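Local coordinates for Alpha/beta hydrolase (Pseudomonas aeruginosa PAO1, PDB 4R1D), which acts as the type VI secretion lipase Tle4 of the H2-T6SS, binds calcium, and is held in complex with its cognate immunity protein Tli4, at the interface of chains A and B. Sequence-based numbering; all coordinates share one arbitrary frame. Chains: chain A, Uncharacterized protein; chain B, Uncharacterized protein.

Contact 1 and contact 2 are neighbouring patches of one toxin–immunity interface, their C-alpha centres about 16 Å apart. They share no residue, but chain A links them closely: helix 99-105 opens in contact 2, and the segment just after it supplies A:Lys107 and A:Gln110, the latter in 3-10 helix 108-110, to contact 1. On chain B, contact 1 draws on strands 23-30, 33-38 and 162-169, whereas contact 2 uses residues 187-189 and helix 191-205. Residues from both the N-terminal and the C-terminal domain of Tli4 contribute, meeting lipase residues 98 to 110 at both ends, while A:Asn64, A:Ala66 and A:Met389 join from elsewhere.

Contact 1: the interface of chains A and B. Residues chain A 64, 66, 107, 110; chain B 29, 32-34, 163, 181.
This is a polar heterodimer interface, a patch where the lipase Tle4 (chain A) is gripped by its immunity protein Tli4 (chain B). A:Gln110 lies at its middle: its extended chain slides past the ring of B:Tyr29 in the opposite direction, with amide and ring planes 33° apart and A:Gln110 CD 3.6 Å from B:Tyr29 CE2. Glutamine suits the place because its amide can accept and donate at once. The carbonyl A:Gln110 OE1 takes NH2 of B:Arg163 on an in-plane lone pair, 2.9 Å away, the amide and guanidinium groups meeting tip to tip. A bend at chi3 (65°) turns that guanidinium back so that NH1 lies over the rim of the B:Tyr29 ring, which may help to position it. The other half of the amide, A:Gln110 NE2, donates to the backbone O of B:Gly32 at 2.8 Å. B:Gly32 O also receives the side-chain amine NZ of A:Lys107 at 3.2 Å, two donors on one carbonyl. A:Asn64 meets B:Tyr29 tip to tip with its amide nearly perpendicular to the ring (88°); A:Asn64 ND2 donates in its own plane to the phenol OH of B:Tyr29, 3.2 Å away. The hydroxyl suits this position because it also pairs with two ordered waters at the ring edge, one of which leads to A:Gln110 O. Small A:Ala66 lets the flat guanidinium of B:Arg34 pack close: A:Ala66 CB sits over its centre, 3.6 Å from B:Arg34 CZ.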
loop_
_atom_site.group_PDB
_atom_site.type_symbol
_atom_site.label_atom_id
_atom_site.label_comp_id
_atom_site.label_asym_id
_atom_site.label_seq_id
_atom_site.Cartn_x
_atom_site.Cartn_y
_atom_site.Cartn_z
ATOM N N ASN A 64 -5.917 -7.170 6.404
ATOM C CA ASN A 64 -5.276 -8.461 6.154
ATOM C C ASN A 64 -6.259 -9.361 5.398
ATOM O O ASN A 64 -7.422 -9.463 5.767
ATOM C CB ASN A 64 -4.825 -9.104 7.480
ATOM C CG ASN A 64 -4.175 -10.472 7.288
ATOM O OD1 ASN A 64 -4.869 -11.477 7.118
ATOM N ND2 ASN A 64 -2.829 -10.522 7.345
ATOM N N ALA A 66 -6.518 -12.591 5.001
ATOM C CA ALA A 66 -7.008 -13.776 5.716
ATOM C C ALA A 66 -7.856 -13.434 6.928
ATOM O O ALA A 66 -8.910 -14.040 7.136
ATOM C CB ALA A 66 -5.847 -14.680 6.138
ATOM N N LYS A 107 2.365 -6.597 3.439
ATOM C CA LYS A 107 2.915 -7.503 2.457
ATOM C C LYS A 107 1.852 -7.602 1.376
ATOM O O LYS A 107 0.701 -7.972 1.653
ATOM C CB LYS A 107 3.158 -8.874 3.098
ATOM C CG LYS A 107 4.429 -9.567 2.657
ATOM C CD LYS A 107 4.816 -10.665 3.642
ATOM C CE LYS A 107 6.072 -11.403 3.194
ATOM N NZ LYS A 107 6.571 -12.371 4.216
ATOM N N GLN A 110 -0.711 -10.379 0.905
ATOM C CA GLN A 110 -1.419 -10.742 2.123
ATOM C C GLN A 110 -2.378 -9.656 2.607
ATOM O O GLN A 110 -2.903 -9.739 3.717
ATOM C CB GLN A 110 -0.424 -11.125 3.219
ATOM C CG GLN A 110 0.391 -12.370 2.827
ATOM C CD GLN A 110 1.473 -12.726 3.823
ATOM O OE1 GLN A 110 1.538 -12.173 4.917
ATOM N NE2 GLN A 110 2.355 -13.637 3.429
ATOM N N TYR B 29 0.822 -18.746 8.247
ATOM C CA TYR B 29 1.913 -18.429 7.338
ATOM C C TYR B 29 3.154 -19.223 7.718
ATOM O O TYR B 29 3.542 -19.259 8.890
ATOM C CB TYR B 29 2.218 -16.916 7.391
ATOM C CG TYR B 29 0.978 -16.055 7.283
ATOM C CD1 TYR B 29 0.206 -15.780 8.404
ATOM C CD2 TYR B 29 0.585 -15.516 6.062
ATOM C CE1 TYR B 29 -0.935 -14.999 8.317
ATOM C CE2 TYR B 29 -0.575 -14.723 5.963
ATOM C CZ TYR B 29 -1.318 -14.476 7.092
ATOM O OH TYR B 29 -2.453 -13.699 7.019
ATOM N N GLY B 32 6.862 -17.205 5.971
ATOM C CA GLY B 32 6.394 -15.918 5.492
ATOM C C GLY B 32 5.274 -15.959 4.468
ATOM O O GLY B 32 4.680 -14.932 4.173
ATOM N N ASP B 33 4.971 -17.142 3.937
ATOM C CA ASP B 33 3.953 -17.279 2.897
ATOM C C ASP B 33 2.710 -17.994 3.425
ATOM O O ASP B 33 2.820 -18.943 4.193
ATOM C CB ASP B 33 4.538 -18.056 1.713
ATOM C CG ASP B 33 5.691 -17.318 1.053
ATOM O OD1 ASP B 33 5.572 -16.090 0.852
ATOM O OD2 ASP B 33 6.718 -17.952 0.742
ATOM N N ARG B 34 1.529 -17.547 3.013
ATOM C CA ARG B 34 0.302 -18.137 3.531
ATOM C C ARG B 34 0.105 -19.597 3.136
ATOM O O ARG B 34 0.291 -19.966 1.979
ATOM C CB ARG B 34 -0.902 -17.328 3.063
ATOM C CG ARG B 34 -2.232 -17.900 3.536
ATOM C CD ARG B 34 -3.341 -16.881 3.368
ATOM N NE ARG B 34 -4.632 -17.461 3.725
ATOM C CZ ARG B 34 -5.808 -16.982 3.325
ATOM N NH1 ARG B 34 -5.858 -15.899 2.559
ATOM N NH2 ARG B 34 -6.938 -17.587 3.696
ATOM N N ARG B 163 3.735 -18.260 11.686
ATOM C CA ARG B 163 2.997 -17.089 12.116
ATOM C C ARG B 163 1.526 -17.337 11.877
ATOM O O ARG B 163 1.159 -18.060 10.948
ATOM C CB ARG B 163 3.473 -15.853 11.316
ATOM C CG ARG B 163 2.564 -14.619 11.430
ATOM C CD ARG B 163 3.267 -13.360 10.911
ATOM N NE ARG B 163 3.564 -13.389 9.474
ATOM C CZ ARG B 163 2.742 -12.927 8.537
ATOM N NH1 ARG B 163 1.552 -12.422 8.873
ATOM N NH2 ARG B 163 3.103 -12.963 7.265
ATOM N N ARG B 181 -2.218 -12.517 17.201
ATOM C CA ARG B 181 -1.164 -12.885 16.254
ATOM C C ARG B 181 0.027 -13.470 16.989
ATOM O O ARG B 181 0.321 -13.057 18.113
ATOM C CB ARG B 181 -0.669 -11.638 15.494
ATOM C CG ARG B 181 -1.737 -10.907 14.711
ATOM C CD ARG B 181 -1.204 -9.718 13.915
ATOM N NE ARG B 181 -2.361 -9.035 13.353
ATOM C CZ ARG B 181 -2.997 -9.439 12.260
ATOM N NH1 ARG B 181 -2.542 -10.483 11.578
ATOM N NH2 ARG B 181 -4.082 -8.793 11.846
HETATM O O HOH W 1 -3.876 -13.714 9.223
HETATM O O HOH W 2 1.101 -15.440 0.973
HETATM O O HOH W 3 -3.259 -12.476 4.583
#

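Contact 2: the interface of chains A and B. Residues chain A 97-101, 389; chain B 187-189, 194.
B:Glu187 points its carboxylate at the first turn of helix 99-105 of chain A, capping the helix from across the interface of lipase and immunity protein. Its CG is anti to the backbone N (chi1 -172°) and the chain bends at chi2, which brings both oxygens to the backbone: B:Glu187 OE1 accepts from A:Lys100 N at 2.9 Å and OE2 from A:Ala101 N at 3.1 Å, each on its syn lone pair. Glutamate suits this role because it offers two acceptors to adjacent N-H groups, and the positive end of the helix dipole would favour its negative charge. B:Glu187 OE1 is also met on its anti side by B:Leu188 N, 2.8 Å away, which should help to fix the carboxylate's rotation. A water joins OE2 to NZ of A:Lys100.

A:Pro99, whose ring suits a helix start that needs no N-H, crosses obliquely against B:Leu188, with A:Pro99 CB 3.8 Å from B:Leu188 CD2. That same methyl branch touches SD of A:Met389, the two side chains crossing at about a right angle, an apolar flank to the polar cap. On another side, the guanidinium of B:Arg194 lies with a face against A:Gly98, where the lack of a side chain permits an approach of 3.5 Å between B:Arg194 NE and A:Gly98 CA. B:Asn189 steadies this guanidinium: B:Asn189 OD1 accepts from B:Arg194 NE and NH2, NE coming from above its carbonyl plane, and B:Arg194 NH2 meets B:Asn189 O at 2.8 Å, also from above the carbonyl plane.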
loop_
_atom_site.group_PDB
_atom_site.type_symbol
_atom_site.label_atom_id
_atom_site.label_comp_id
_atom_site.label_asym_id
_atom_site.label_seq_id
_atom_site.Cartn_x
_atom_site.Cartn_y
_atom_site.Cartn_z
ATOM N N ARG A 97 2.236 -1.167 16.031
ATOM C CA ARG A 97 2.844 -2.261 15.273
ATOM C C ARG A 97 4.359 -2.140 15.306
ATOM O O ARG A 97 4.903 -1.140 14.829
ATOM C CB ARG A 97 2.400 -2.200 13.809
ATOM C CG ARG A 97 0.886 -2.128 13.597
ATOM C CD ARG A 97 0.232 -3.461 13.865
ATOM N NE ARG A 97 -1.164 -3.485 13.426
ATOM C CZ ARG A 97 -2.025 -4.447 13.752
ATOM N NH1 ARG A 97 -1.623 -5.466 14.511
ATOM N NH2 ARG A 97 -3.278 -4.406 13.301
ATOM N N GLY A 98 5.028 -3.159 15.843
ATOM C CA GLY A 98 6.485 -3.216 15.821
ATOM C C GLY A 98 7.033 -3.381 14.409
ATOM O O GLY A 98 6.300 -3.729 13.488
ATOM N N PRO A 99 8.343 -3.150 14.226
ATOM C CA PRO A 99 8.959 -3.172 12.889
ATOM C C PRO A 99 8.783 -4.501 12.140
ATOM O O PRO A 99 8.527 -4.491 10.932
ATOM C CB PRO A 99 10.444 -2.923 13.186
ATOM C CG PRO A 99 10.450 -2.191 14.487
ATOM C CD PRO A 99 9.300 -2.771 15.277
ATOM N N LYS A 100 8.927 -5.625 12.844
ATOM C CA LYS A 100 8.745 -6.922 12.229
ATOM C C LYS A 100 7.274 -7.112 11.874
ATOM O O LYS A 100 6.949 -7.564 10.782
ATOM C CB LYS A 100 9.256 -8.046 13.152
ATOM C CG LYS A 100 9.015 -9.447 12.627
ATOM C CD LYS A 100 9.950 -10.456 13.280
ATOM C CE LYS A 100 9.188 -11.565 13.975
ATOM N NZ LYS A 100 8.683 -11.178 15.326
ATOM N N ALA A 101 6.382 -6.754 12.791
ATOM C CA ALA A 101 4.950 -6.859 12.503
ATOM C C ALA A 101 4.589 -6.052 11.251
ATOM O O ALA A 101 3.838 -6.529 10.389
ATOM C CB ALA A 101 4.128 -6.393 13.696
ATOM N N MET A 389 13.480 -9.552 7.922
ATOM C CA MET A 389 13.843 -9.613 9.327
ATOM C C MET A 389 13.363 -10.901 9.998
ATOM O O MET A 389 13.482 -11.050 11.209
ATOM C CB MET A 389 13.304 -8.382 10.053
ATOM C CG MET A 389 13.787 -7.063 9.433
ATOM S SD MET A 389 13.372 -5.600 10.405
ATOM C CE MET A 389 11.640 -5.384 9.982
ATOM N N GLU B 187 10.367 -9.219 18.587
ATOM C CA GLU B 187 10.141 -7.908 17.998
ATOM C C GLU B 187 11.319 -7.004 18.371
ATOM O O GLU B 187 11.971 -7.200 19.405
ATOM C CB GLU B 187 8.815 -7.320 18.486
ATOM C CG GLU B 187 8.401 -6.039 17.791
ATOM C CD GLU B 187 8.428 -6.146 16.277
ATOM O OE1 GLU B 187 9.496 -5.873 15.690
ATOM O OE2 GLU B 187 7.388 -6.495 15.679
ATOM N N LEU B 188 11.588 -6.019 17.521
ATOM C CA LEU B 188 12.780 -5.182 17.648
ATOM C C LEU B 188 12.708 -4.161 18.783
ATOM O O LEU B 188 13.734 -3.655 19.244
ATOM C CB LEU B 188 13.050 -4.467 16.318
ATOM C CG LEU B 188 13.690 -5.306 15.212
ATOM C CD1 LEU B 188 12.868 -6.546 14.893
ATOM C CD2 LEU B 188 13.884 -4.462 13.960
ATOM N N ASN B 189 11.493 -3.835 19.205
ATOM C CA ASN B 189 11.278 -2.946 20.337
ATOM C C ASN B 189 10.100 -3.455 21.163
ATOM O O ASN B 189 9.399 -4.368 20.736
ATOM C CB ASN B 189 11.060 -1.494 19.872
ATOM C CG ASN B 189 9.927 -1.359 18.865
ATOM O OD1 ASN B 189 9.006 -2.162 18.841
ATOM N ND2 ASN B 189 10.000 -0.332 18.026
ATOM N N ARG B 194 7.381 1.646 22.649
ATOM C CA ARG B 194 7.086 1.926 21.247
ATOM C C ARG B 194 5.988 2.968 21.061
ATOM O O ARG B 194 6.139 3.913 20.267
ATOM C CB ARG B 194 6.669 0.629 20.541
ATOM C CG ARG B 194 6.195 0.789 19.111
ATOM C CD ARG B 194 5.620 -0.544 18.585
ATOM N NE ARG B 194 6.445 -1.672 19.004
ATOM C CZ ARG B 194 5.959 -2.832 19.439
ATOM N NH1 ARG B 194 4.649 -3.023 19.498
ATOM N NH2 ARG B 194 6.786 -3.802 19.818
HETATM O O HOH W 4 6.848 -9.328 15.732
#